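Local coordinates for putative HpcE protein (Mycolicibacterium smegmatis, PDB 6V77), which belongs to the FAH family of metal-binding proteins and carries a zinc ion bound by acidic side chains, at residues P31-H39 against S64-V72; N78-S86 against T241-R249. All blocks are in the same frame, centred on the assembly; numbering follows the deposited sequence. Where two conformers were deposited one is given.

Contact 1. Residues P31-H39 against S64-V72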
ATOM      1  N   PRO B  31      -3.418  19.975 -11.299  1.00 25.96           N
ATOM      2  CA  PRO B  31      -2.112  20.161 -10.644  1.00 26.51           C
ATOM      3  C   PRO B  31      -1.608  18.946  -9.829  1.00 28.24           C
ATOM      4  O   PRO B  31      -0.434  18.919  -9.453  1.00 27.33           O
ATOM      5  CB  PRO B  31      -2.368  21.360  -9.721  1.00 30.86           C
ATOM      6  CG  PRO B  31      -3.845  21.241  -9.396  1.00 31.62           C
ATOM      7  CD  PRO B  31      -4.466  20.812 -10.686  1.00 32.85           C
ATOM      8  N   ASP B  32      -2.464  17.965  -9.561  1.00 29.32           N
ATOM      9  CA  ASP B  32      -2.039  16.791  -8.799  0.57 32.04           C
ATOM     10  C   ASP B  32      -1.038  15.977  -9.612  1.00 31.98           C
ATOM     11  O   ASP B  32      -1.323  15.629 -10.763  1.00 29.91           O
ATOM     12  CB  ASP B  32      -3.254  15.936  -8.425  0.57 37.82           C
ATOM     13  CG  ASP B  32      -2.881  14.540  -7.928  0.57 41.91           C
ATOM     14  OD1 ASP B  32      -1.909  14.389  -7.152  0.57 40.49           O
ATOM     15  OD2 ASP B  32      -3.599  13.583  -8.285  0.57 47.14           O
ATOM     16  N   PRO B  33       0.143  15.658  -9.060  1.00 27.86           N
ATOM     17  CA  PRO B  33       1.108  14.864  -9.842  1.00 25.47           C
ATOM     18  C   PRO B  33       0.533  13.555 -10.357  1.00 25.52           C
ATOM     19  O   PRO B  33       0.788  13.195 -11.512  1.00 32.61           O
ATOM     20  CB  PRO B  33       2.257  14.637  -8.847  1.00 28.04           C
ATOM     21  CG  PRO B  33       2.187  15.814  -7.924  1.00 28.27           C
ATOM     22  CD  PRO B  33       0.691  16.056  -7.750  1.00 32.99           C
ATOM     23  N   GLN B  34      -0.260  12.834  -9.559  1.00 29.55           N
ATOM     24  CA  GLN B  34      -0.740  11.544 -10.053  1.00 33.83           C
ATOM     25  C   GLN B  34      -1.604  11.690 -11.304  1.00 39.29           C
ATOM     26  O   GLN B  34      -1.677  10.743 -12.095  1.00 38.01           O
ATOM     27  CB  GLN B  34      -1.516  10.774  -8.976  1.00 42.62           C
ATOM     28  CG  GLN B  34      -0.859  10.679  -7.566  1.00 40.63           C
ATOM     29  CD  GLN B  34       0.465   9.881  -7.474  1.00 39.31           C
ATOM     30  OE1 GLN B  34       1.309  10.223  -6.662  1.00 29.81           O
ATOM     31  NE2 GLN B  34       0.616   8.800  -8.246  1.00 30.64           N
ATOM     32  N   ASP B  35      -2.223  12.859 -11.531  1.00 40.83           N
ATOM     33  CA  ASP B  35      -3.015  13.054 -12.749  1.00 46.28           C
ATOM     34  C   ASP B  35      -2.136  13.004 -13.984  1.00 44.58           C
ATOM     35  O   ASP B  35      -2.582  12.575 -15.057  1.00 35.99           O
ATOM     36  CB  ASP B  35      -3.763  14.391 -12.722  1.00 45.34           C
ATOM     37  CG  ASP B  35      -4.483  14.697 -14.055  1.00 42.37           C
ATOM     38  OD1 ASP B  35      -5.493  14.032 -14.339  1.00 43.22           O
ATOM     39  OD2 ASP B  35      -4.048  15.591 -14.823  1.00 39.58           O
ATOM     40  N   LEU B  36      -0.899  13.481 -13.867  1.00 32.86           N
ATOM     41  CA  LEU B  36       0.014  13.406 -14.995  1.00 32.44           C
ATOM     42  C   LEU B  36       0.336  11.963 -15.329  1.00 32.89           C
ATOM     43  O   LEU B  36       0.307  11.569 -16.497  1.00 29.87           O
ATOM     44  CB  LEU B  36       1.299  14.175 -14.703  1.00 28.79           C
ATOM     45  CG  LEU B  36       1.352  15.571 -15.288  1.00 34.48           C
ATOM     46  CD1 LEU B  36       0.148  16.369 -14.865  1.00 34.90           C
ATOM     47  CD2 LEU B  36       2.625  16.230 -14.833  1.00 28.79           C
ATOM     48  N   TYR B  37       0.650  11.155 -14.309  1.00 27.67           N
ATOM     49  CA  TYR B  37       1.020   9.770 -14.584  1.00 28.78           C
ATOM     50  C   TYR B  37      -0.145   9.017 -15.189  1.00 26.62           C
ATOM     51  O   TYR B  37       0.045   8.192 -16.090  1.00 24.01           O
ATOM     52  CB  TYR B  37       1.536   9.091 -13.309  1.00 22.25           C
ATOM     53  CG  TYR B  37       2.655   9.908 -12.699  1.00 21.82           C
ATOM     54  CD1 TYR B  37       3.735  10.330 -13.474  1.00 22.44           C
ATOM     55  CD2 TYR B  37       2.601  10.319 -11.366  1.00 28.12           C
ATOM     56  CE1 TYR B  37       4.746  11.110 -12.941  1.00 30.44           C
ATOM     57  CE2 TYR B  37       3.615  11.105 -10.821  1.00 27.25           C
ATOM     58  CZ  TYR B  37       4.681  11.491 -11.611  1.00 27.16           C
ATOM     59  OH  TYR B  37       5.680  12.280 -11.104  1.00 26.63           O
ATOM     60  N   GLN B  38      -1.371   9.311 -14.736  1.00 24.98           N
ATOM     61  CA  GLN B  38      -2.528   8.618 -15.279  1.00 26.39           C
ATOM     62  C   GLN B  38      -2.738   8.971 -16.746  1.00 26.24           C
ATOM     63  O   GLN B  38      -3.280   8.162 -17.504  1.00 27.56           O
ATOM     64  CB  GLN B  38      -3.770   8.951 -14.451  1.00 29.58           C
ATOM     65  CG  GLN B  38      -5.000   8.185 -14.847  1.00 42.09           C
ATOM     66  CD  GLN B  38      -4.870   6.690 -14.596  1.00 58.07           C
ATOM     67  OE1 GLN B  38      -4.239   6.266 -13.628  1.00 64.16           O
ATOM     68  NE2 GLN B  38      -5.456   5.888 -15.473  1.00 56.25           N
ATOM     69  N   HIS B  39      -2.305  10.157 -17.167  1.00 24.93           N
ATOM     70  CA  HIS B  39      -2.441  10.595 -18.550  1.00 25.88           C
ATOM     71  C   HIS B  39      -1.068  10.907 -19.140  1.00 27.16           C
ATOM     72  O   HIS B  39      -0.891  11.902 -19.844  1.00 23.48           O
ATOM     73  CB  HIS B  39      -3.364  11.808 -18.645  1.00 31.04           C
ATOM     74  CG  HIS B  39      -4.715  11.587 -18.039  1.00 35.55           C
ATOM     75  ND1 HIS B  39      -5.713  10.875 -18.671  1.00 37.46           N
ATOM     76  CD2 HIS B  39      -5.232  11.987 -16.852  1.00 37.37           C
ATOM     77  CE1 HIS B  39      -6.787  10.846 -17.902  1.00 36.56           C
ATOM     78  NE2 HIS B  39      -6.520  11.511 -16.792  1.00 36.43           N
ATOM     79  N   SER B  64       7.025  14.951  -2.699  1.00 22.09           N
ATOM     80  CA  SER B  64       7.370  13.799  -3.520  1.00 22.93           C
ATOM     81  C   SER B  64       6.838  14.012  -4.931  1.00 23.12           C
ATOM     82  O   SER B  64       5.716  14.513  -5.105  1.00 23.40           O
ATOM     83  CB  SER B  64       6.778  12.509  -2.952  1.00 22.28           C
ATOM     84  OG  SER B  64       6.858  11.489  -3.939  1.00 22.94           O
ATOM     85  N   PRO B  65       7.602  13.643  -5.966  1.00 20.99           N
ATOM     86  CA  PRO B  65       7.049  13.714  -7.325  1.00 20.93           C
ATOM     87  C   PRO B  65       5.890  12.747  -7.542  1.00 24.42           C
ATOM     88  O   PRO B  65       5.125  12.929  -8.495  1.00 23.58           O
ATOM     89  CB  PRO B  65       8.251  13.381  -8.226  1.00 24.12           C
ATOM     90  CG  PRO B  65       9.226  12.662  -7.327  1.00 31.45           C
ATOM     91  CD  PRO B  65       9.002  13.178  -5.926  1.00 24.50           C
ATOM     92  N   ALA B  66       5.739  11.735  -6.683  1.00 22.21           N
ATOM     93  CA  ALA B  66       4.587  10.831  -6.685  1.00 22.31           C
ATOM     94  C   ALA B  66       4.098  10.782  -5.246  1.00 25.78           C
ATOM     95  O   ALA B  66       4.500   9.906  -4.469  1.00 22.59           O
ATOM     96  CB  ALA B  66       4.954   9.448  -7.214  1.00 24.47           C
ATOM     97  N   PRO B  67       3.256  11.734  -4.840  1.00 20.92           N
ATOM     98  CA  PRO B  67       2.906  11.833  -3.415  1.00 22.88           C
ATOM     99  C   PRO B  67       1.805  10.867  -2.975  1.00 22.66           C
ATOM    100  O   PRO B  67       1.683  10.610  -1.768  1.00 21.45           O
ATOM    101  CB  PRO B  67       2.445  13.289  -3.276  1.00 24.54           C
ATOM    102  CG  PRO B  67       1.889  13.629  -4.632  1.00 24.27           C
ATOM    103  CD  PRO B  67       2.737  12.868  -5.630  1.00 22.39           C
ATOM    104  N   LEU B  68       1.001  10.317  -3.892  1.00 22.77           N
ATOM    105  CA  LEU B  68      -0.098   9.422  -3.499  1.00 24.41           C
ATOM    106  C   LEU B  68      -0.194   8.224  -4.448  1.00 22.78           C
ATOM    107  O   LEU B  68      -1.222   8.003  -5.105  1.00 24.35           O
ATOM    108  CB  LEU B  68      -1.419  10.189  -3.432  1.00 23.75           C
ATOM    109  CG  LEU B  68      -2.590   9.424  -2.778  1.00 39.92           C
ATOM    110  CD1 LEU B  68      -2.261   8.870  -1.382  1.00 49.88           C
ATOM    111  CD2 LEU B  68      -3.859  10.267  -2.725  1.00 43.40           C
ATOM    112  N   PRO B  69       0.852   7.402  -4.509  1.00 22.10           N
ATOM    113  CA  PRO B  69       0.795   6.220  -5.372  1.00 20.62           C
ATOM    114  C   PRO B  69      -0.261   5.244  -4.865  1.00 19.39           C
ATOM    115  O   PRO B  69      -0.453   5.079  -3.663  1.00 21.08           O
ATOM    116  CB  PRO B  69       2.207   5.628  -5.282  1.00 19.58           C
ATOM    117  CG  PRO B  69       2.756   6.166  -3.959  1.00 22.79           C
ATOM    118  CD  PRO B  69       2.136   7.514  -3.780  1.00 20.78           C
ATOM    119  N   ARG B  70      -0.954   4.601  -5.809  1.00 20.56           N
ATOM    120  CA  ARG B  70      -1.915   3.571  -5.422  1.00 22.76           C
ATOM    121  C   ARG B  70      -1.228   2.376  -4.771  1.00 22.98           C
ATOM    122  O   ARG B  70      -1.775   1.772  -3.838  1.00 24.50           O
ATOM    123  CB  ARG B  70      -2.717   3.149  -6.650  1.00 20.10           C
ATOM    124  CG  ARG B  70      -3.633   4.271  -7.086  1.00 22.16           C
ATOM    125  CD  ARG B  70      -4.099   4.105  -8.524  1.00 33.68           C
ATOM    126  NE  ARG B  70      -5.227   3.203  -8.608  1.00 38.70           N
ATOM    127  CZ  ARG B  70      -5.945   3.023  -9.720  1.00 49.74           C
ATOM    128  NH1 ARG B  70      -5.641   3.694 -10.829  1.00 37.23           N
ATOM    129  NH2 ARG B  70      -6.967   2.178  -9.726  1.00 51.17           N
ATOM    130  N   GLN B  71      -0.048   2.001  -5.272  1.00 19.32           N
ATOM    131  CA  GLN B  71       0.711   0.875  -4.751  1.00 18.26           C
ATOM    132  C   GLN B  71       2.157   1.316  -4.629  1.00 21.78           C
ATOM    133  O   GLN B  71       2.658   2.013  -5.516  1.00 18.99           O
ATOM    134  CB  GLN B  71       0.628  -0.345  -5.680  1.00 19.58           C
ATOM    135  CG  GLN B  71      -0.808  -0.847  -5.842  1.00 19.35           C
ATOM    136  CD  GLN B  71      -0.950  -1.951  -6.887  1.00 20.48           C
ATOM    137  OE1 GLN B  71      -1.595  -2.977  -6.623  1.00 19.75           O
ATOM    138  NE2 GLN B  71      -0.356  -1.755  -8.069  1.00 19.67           N
ATOM    139  N   VAL B  72       2.806   0.917  -3.534  1.00 22.12           N
ATOM    140  CA  VAL B  72       4.233   1.169  -3.304  1.00 18.57           C
ATOM    141  C   VAL B  72       4.906  -0.179  -3.150  1.00 18.70           C
ATOM    142  O   VAL B  72       4.559  -0.953  -2.243  1.00 22.06           O
ATOM    143  CB  VAL B  72       4.469   2.007  -2.039  1.00 19.06           C
ATOM    144  CG1 VAL B  72       5.979   2.154  -1.774  1.00 21.44           C
ATOM    145  CG2 VAL B  72       3.772   3.357  -2.138  1.00 21.48           C
TER
HETATM  146  O   HOH W   1      -3.276   5.193 -11.483  1.00 29.10           O

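Contact 2. Residues N78-S86 against T241-R249. With SO4 (sulfate ion), chain O.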
ATOM      1  N   ASN B  78      18.643  -6.324  -2.776  1.00 24.73           N
ATOM      2  CA  ASN B  78      18.738  -6.273  -4.232  1.00 24.60           C
ATOM      3  C   ASN B  78      20.093  -5.759  -4.701  1.00 28.54           C
ATOM      4  O   ASN B  78      20.243  -5.373  -5.861  1.00 27.43           O
ATOM      5  CB  ASN B  78      17.591  -5.438  -4.818  1.00 26.11           C
ATOM      6  CG  ASN B  78      17.347  -5.739  -6.290  1.00 27.72           C
ATOM      7  OD1 ASN B  78      17.848  -6.730  -6.819  1.00 28.71           O
ATOM      8  ND2 ASN B  78      16.564  -4.891  -6.952  1.00 24.78           N
ATOM      9  N   TYR B  79      21.092  -5.759  -3.816  1.00 27.19           N
ATOM     10  CA  TYR B  79      22.498  -5.614  -4.172  1.00 29.96           C
ATOM     11  C   TYR B  79      23.229  -6.703  -3.403  1.00 31.60           C
ATOM     12  O   TYR B  79      22.930  -6.926  -2.226  1.00 29.69           O
ATOM     13  CB  TYR B  79      23.069  -4.233  -3.786  1.00 30.65           C
ATOM     14  CG  TYR B  79      22.522  -3.038  -4.550  1.00 26.22           C
ATOM     15  CD1 TYR B  79      23.324  -2.355  -5.469  1.00 29.87           C
ATOM     16  CD2 TYR B  79      21.213  -2.575  -4.334  1.00 26.29           C
ATOM     17  CE1 TYR B  79      22.846  -1.250  -6.166  1.00 28.03           C
ATOM     18  CE2 TYR B  79      20.716  -1.472  -5.040  1.00 25.10           C
ATOM     19  CZ  TYR B  79      21.545  -0.814  -5.945  1.00 27.62           C
ATOM     20  OH  TYR B  79      21.077   0.279  -6.637  1.00 25.79           O
ATOM     21  N   ASP B  80      24.155  -7.400  -4.056  1.00 28.63           N
ATOM     22  CA  ASP B  80      24.739  -8.575  -3.412  1.00 29.59           C
ATOM     23  C   ASP B  80      25.444  -8.208  -2.117  1.00 30.98           C
ATOM     24  O   ASP B  80      25.332  -8.926  -1.117  1.00 33.95           O
ATOM     25  CB  ASP B  80      25.719  -9.287  -4.339  1.00 33.97           C
ATOM     26  CG  ASP B  80      26.147 -10.641  -3.787  1.00 52.57           C
ATOM     27  OD1 ASP B  80      25.266 -11.376  -3.279  1.00 47.31           O
ATOM     28  OD2 ASP B  80      27.353 -10.970  -3.853  1.00 61.17           O
ATOM     29  N   ASP B  81      26.180  -7.099  -2.113  1.00 31.00           N
ATOM     30  CA  ASP B  81      26.947  -6.755  -0.923  1.00 31.76           C
ATOM     31  C   ASP B  81      26.042  -6.302   0.216  1.00 31.46           C
ATOM     32  O   ASP B  81      26.408  -6.453   1.384  1.00 32.61           O
ATOM     33  CB  ASP B  81      27.982  -5.694  -1.274  1.00 37.09           C
ATOM     34  CG  ASP B  81      28.997  -6.200  -2.280  1.00 53.64           C
ATOM     35  OD1 ASP B  81      29.134  -7.439  -2.414  1.00 51.29           O
ATOM     36  OD2 ASP B  81      29.649  -5.361  -2.937  1.00 64.34           O
ATOM     37  N   HIS B  82      24.847  -5.772  -0.088  1.00 29.40           N
ATOM     38  CA  HIS B  82      23.910  -5.483   0.990  1.00 28.86           C
ATOM     39  C   HIS B  82      23.284  -6.768   1.523  1.00 29.18           C
ATOM     40  O   HIS B  82      23.064  -6.901   2.731  1.00 30.63           O
ATOM     41  CB  HIS B  82      22.815  -4.515   0.538  1.00 27.67           C
ATOM     42  CG  HIS B  82      21.772  -4.275   1.589  1.00 27.69           C
ATOM     43  ND1 HIS B  82      22.082  -3.766   2.835  1.00 28.51           N
ATOM     44  CD2 HIS B  82      20.436  -4.514   1.601  1.00 28.88           C
ATOM     45  CE1 HIS B  82      20.980  -3.681   3.560  1.00 34.36           C
ATOM     46  NE2 HIS B  82      19.967  -4.126   2.835  1.00 30.67           N
ATOM     47  N   ALA B  83      22.988  -7.728   0.638  1.00 29.54           N
ATOM     48  CA  ALA B  83      22.550  -9.046   1.094  1.00 32.86           C
ATOM     49  C   ALA B  83      23.558  -9.659   2.066  1.00 33.93           C
ATOM     50  O   ALA B  83      23.184 -10.155   3.140  1.00 32.55           O
ATOM     51  CB  ALA B  83      22.334  -9.967  -0.106  1.00 33.22           C
ATOM     52  N   THR B  84      24.847  -9.615   1.716  1.00 31.88           N
ATOM     53  CA  THR B  84      25.871 -10.196   2.582  1.00 32.58           C
ATOM     54  C   THR B  84      25.871  -9.544   3.960  1.00 32.76           C
ATOM     55  O   THR B  84      26.001 -10.229   4.980  1.00 33.54           O
ATOM     56  CB  THR B  84      27.262 -10.045   1.953  1.00 35.97           C
ATOM     57  OG1 THR B  84      27.246 -10.523   0.601  1.00 33.86           O
ATOM     58  CG2 THR B  84      28.283 -10.823   2.750  1.00 37.05           C
ATOM     59  N   GLU B  85      25.753  -8.219   4.007  1.00 32.15           N
ATOM     60  CA  GLU B  85      25.868  -7.503   5.272  1.00 36.71           C
ATOM     61  C   GLU B  85      24.608  -7.601   6.129  1.00 33.54           C
ATOM     62  O   GLU B  85      24.664  -7.302   7.330  1.00 39.73           O
ATOM     63  CB  GLU B  85      26.229  -6.033   5.002  1.00 33.22           C
ATOM     64  CG  GLU B  85      25.044  -5.145   4.677  1.00 31.58           C
ATOM     65  CD  GLU B  85      25.438  -3.768   4.184  1.00 30.56           C
ATOM     66  OE1 GLU B  85      26.624  -3.390   4.292  1.00 31.83           O
ATOM     67  OE2 GLU B  85      24.541  -3.060   3.687  1.00 32.75           O
ATOM     68  N   SER B  86      23.486  -8.030   5.552  1.00 33.94           N
ATOM     69  CA  SER B  86      22.246  -8.177   6.296  1.00 34.04           C
ATOM     70  C   SER B  86      22.233  -9.405   7.191  1.00 39.88           C
ATOM     71  O   SER B  86      21.346  -9.513   8.046  1.00 40.77           O
ATOM     72  CB  SER B  86      21.072  -8.282   5.330  1.00 34.65           C
ATOM     73  OG  SER B  86      21.107  -9.567   4.745  1.00 33.41           O
ATOM     74  N   THR B 241      18.666  -1.072  -1.783  1.00 22.98           N
ATOM     75  CA  THR B 241      19.810  -0.256  -1.395  1.00 25.16           C
ATOM     76  C   THR B 241      21.121  -1.039  -1.479  1.00 27.70           C
ATOM     77  O   THR B 241      21.156  -2.238  -1.183  1.00 27.07           O
ATOM     78  CB  THR B 241      19.655   0.292   0.040  1.00 24.73           C
ATOM     79  OG1 THR B 241      20.569   1.372   0.230  1.00 26.44           O
ATOM     80  CG2 THR B 241      19.914  -0.771   1.093  1.00 29.38           C
ATOM     81  N   PRO B 242      22.212  -0.380  -1.858  1.00 28.75           N
ATOM     82  CA  PRO B 242      23.527  -1.030  -1.871  1.00 25.00           C
ATOM     83  C   PRO B 242      24.067  -1.204  -0.450  1.00 26.70           C
ATOM     84  O   PRO B 242      23.420  -0.860   0.542  1.00 29.29           O
ATOM     85  CB  PRO B 242      24.399  -0.065  -2.694  1.00 32.24           C
ATOM     86  CG  PRO B 242      23.750   1.275  -2.525  1.00 27.49           C
ATOM     87  CD  PRO B 242      22.253   0.990  -2.394  1.00 24.64           C
ATOM     88  N   SER B 243      25.265  -1.755  -0.368  1.00 27.45           N
ATOM     89  CA  SER B 243      25.869  -2.027   0.933  1.00 27.56           C
ATOM     90  C   SER B 243      26.253  -0.728   1.643  1.00 31.19           C
ATOM     91  O   SER B 243      26.210   0.373   1.077  1.00 29.39           O
ATOM     92  CB  SER B 243      27.089  -2.922   0.774  1.00 31.29           C
ATOM     93  OG  SER B 243      28.154  -2.198   0.182  1.00 34.97           O
ATOM     94  N   GLY B 244      26.649  -0.866   2.907  1.00 31.76           N
ATOM     95  CA  GLY B 244      27.012   0.273   3.723  1.00 30.63           C
ATOM     96  C   GLY B 244      25.968   0.686   4.738  1.00 30.46           C
ATOM     97  O   GLY B 244      26.189   1.670   5.465  1.00 29.90           O
ATOM     98  N   VAL B 245      24.846  -0.029   4.841  1.00 28.59           N
ATOM     99  CA  VAL B 245      23.865   0.378   5.842  1.00 28.16           C
ATOM    100  C   VAL B 245      24.454   0.193   7.242  1.00 31.94           C
ATOM    101  O   VAL B 245      25.409  -0.565   7.462  1.00 30.51           O
ATOM    102  CB  VAL B 245      22.535  -0.379   5.691  1.00 31.42           C
ATOM    103  CG1 VAL B 245      22.068  -0.338   4.247  1.00 28.52           C
ATOM    104  CG2 VAL B 245      22.636  -1.813   6.225  1.00 28.27           C
ATOM    105  N   GLY B 246      23.882   0.920   8.206  1.00 30.88           N
ATOM    106  CA  GLY B 246      24.430   0.910   9.553  1.00 33.04           C
ATOM    107  C   GLY B 246      24.335  -0.436  10.241  1.00 31.29           C
ATOM    108  O   GLY B 246      25.224  -0.806  11.011  1.00 32.44           O
ATOM    109  N   MET B 247      23.268  -1.201   9.971  1.00 30.74           N
ATOM    110  CA  MET B 247      23.162  -2.483  10.661  1.00 31.55           C
ATOM    111  C   MET B 247      24.193  -3.496  10.164  1.00 32.13           C
ATOM    112  O   MET B 247      24.377  -4.532  10.811  1.00 34.42           O
ATOM    113  CB  MET B 247      21.738  -3.057  10.516  1.00 30.91           C
ATOM    114  CG  MET B 247      21.428  -3.544   9.135  1.00 39.78           C
ATOM    115  SD  MET B 247      19.935  -4.558   9.175  1.00 45.43           S
ATOM    116  CE  MET B 247      19.681  -4.868   7.414  1.00 58.14           C
ATOM    117  N   GLY B 248      24.870  -3.214   9.046  1.00 32.88           N
ATOM    118  CA  GLY B 248      25.911  -4.071   8.516  1.00 35.48           C
ATOM    119  C   GLY B 248      27.318  -3.744   8.976  1.00 37.60           C
ATOM    120  O   GLY B 248      28.254  -4.494   8.667  1.00 35.99           O
ATOM    121  N   ARG B 249      27.498  -2.653   9.709  1.00 30.86           N
ATOM    122  CA  ARG B 249      28.832  -2.233  10.112  1.00 35.06           C
ATOM    123  C   ARG B 249      29.241  -2.917  11.408  1.00 39.60           C
ATOM    124  O   ARG B 249      28.403  -3.440  12.148  1.00 32.64           O
ATOM    125  CB  ARG B 249      28.864  -0.709  10.250  1.00 35.63           C
ATOM    126  CG  ARG B 249      28.599  -0.080   8.882  1.00 33.70           C
ATOM    127  CD  ARG B 249      28.372   1.413   8.859  1.00 38.06           C
ATOM    128  NE  ARG B 249      28.391   1.864   7.465  1.00 33.66           N
ATOM    129  CZ  ARG B 249      29.472   2.280   6.809  1.00 47.37           C
ATOM    130  NH1 ARG B 249      30.662   2.354   7.417  1.00 39.68           N
ATOM    131  NH2 ARG B 249      29.355   2.647   5.537  1.00 49.04           N
TER
HETATM  132  S   SO4 O 305      16.234  -4.212   3.617  0.85 43.76           S
HETATM  133  O1  SO4 O 305      17.604  -4.711   3.638  0.85 48.99           O
HETATM  134  O2  SO4 O 305      15.921  -3.473   4.842  0.85 38.42           O
HETATM  135  O3  SO4 O 305      16.028  -3.315   2.478  0.85 53.76           O
HETATM  136  O4  SO4 O 305      15.319  -5.342   3.458  0.85 44.99           O
HETATM  137  O   HOH W   2      19.052  -4.148  -1.315  1.00 32.42           O
HETATM  138  O   HOH W   3      27.596  -1.796   6.289  1.00 27.95           O

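Contact 1. Residues P31-H39 against S64-V72
Q34 and Y37 of helix 33-38 reach over to the proline-rich segment 64-72 and satisfy two of its backbone polar groups. The Q34 chain, bent at chi2 (-65°), swings its amide to the loop, where OE1 accepts from L68 N at 2.8 Å with an N-H...O angle of 159°. The donor stands 45° above the amide plane, so no lone pair is aimed at it; Q34 NE2 makes a weak bond to G234 O. In the opposite sense, Y37 OH donates to P65 O over 2.7 Å, the carbonyl oxygen lying at the ring edge and in its plane.

Apolar contacts fill in beside these bonds. P33 CB meets P67 CD at 3.7 Å, and A66 CB approaches Y37 CE2 obliquely.

Water mediates the outer link: one molecule donates to Q38 OE1 at 2.6 Å and accepts from R70 NH1. The R70 guanidinium also makes a cation-pi contact with Y232.

Local motifs shape both partners. D32 N-caps the helix through a weak bond, while S64 OG accepts from A66 N at 3.0 Å in an ST turn, at the start of the loop that leads from strand 62-63 into strand 72-76.

Contact 2. Residues N78-S86 against T241-R249
E85 of helix 80-85 turns its carboxylate into the loop 241-249, where two successive amides meet it. G244 N donates to the syn lone pair of E85 OE1 at 2.9 Å, with an N-H...O angle of 170°. V245 N reaches E85 OE2 over 3.3 Å, from above the carboxylate plane. With chi1 at 83°, E85 CG lies between the backbone N and the carbonyl carbon, and its aliphatic part runs against the CA of G248.

The tight part of the contact continues at H82. H82 ND1 donates to the anti lone pair of E85 OE2 at 2.7 Å; the bond is almost straight (179°) and lies in the ring plane, so the rotation of the imidazole is fixed. T241 CG2 sits over the centre of one ring face, 3.8 Å from the H82 centroid, while V245 CG1 packs obliquely against H82 CE1. At the ring edge, H82 NE2 donates to O1 of a sulfate ion over 2.6 Å, and the same anion is also hydrogen-bonded to K171, R156 and Q159. Farther along, P242 CB makes a CH-pi contact over the Y79 ring, 4.0 Å from its centroid. N78 and T241, both buried, are joined by a water that bridges N78 N and T241 O.

The outer side is looser. There D81 CB merely touches S243 CB at 3.6 Å, next to an exposed carboxylate, and a water donates to both E85 OE1 and V245 O.

The inner side faces strand 118-128: T241 OG1 bonds to V122 O, and the T241 side chain lies about 5 Å from the zinc held by E121, E123 and D152. Helix 156-160 flanks V245 and M247 through R156, and strand 204-210 backs P242 and V245.

The two contacts follow one another along the chain: contact 1 closes before contact 2 opens, and strand 72-76, which begins at the last residue of 64-72, leads on toward 78-86. That strand pairs in parallel with strand 236-238, which precedes loop 241-249, so the two strands that lead into contact 2 are neighbours in one sheet. The contact centres are 30 Å apart on opposite sides of the chain's centre, and their nearest atoms are about 13 Å from each other. Contact 1 joins helix 33-38 to the loop leading into strand 72-76, whose residues L68, R70 and Q71 also meet the second subunit; contact 2 joins two distant parts of the sequence beside the zinc site.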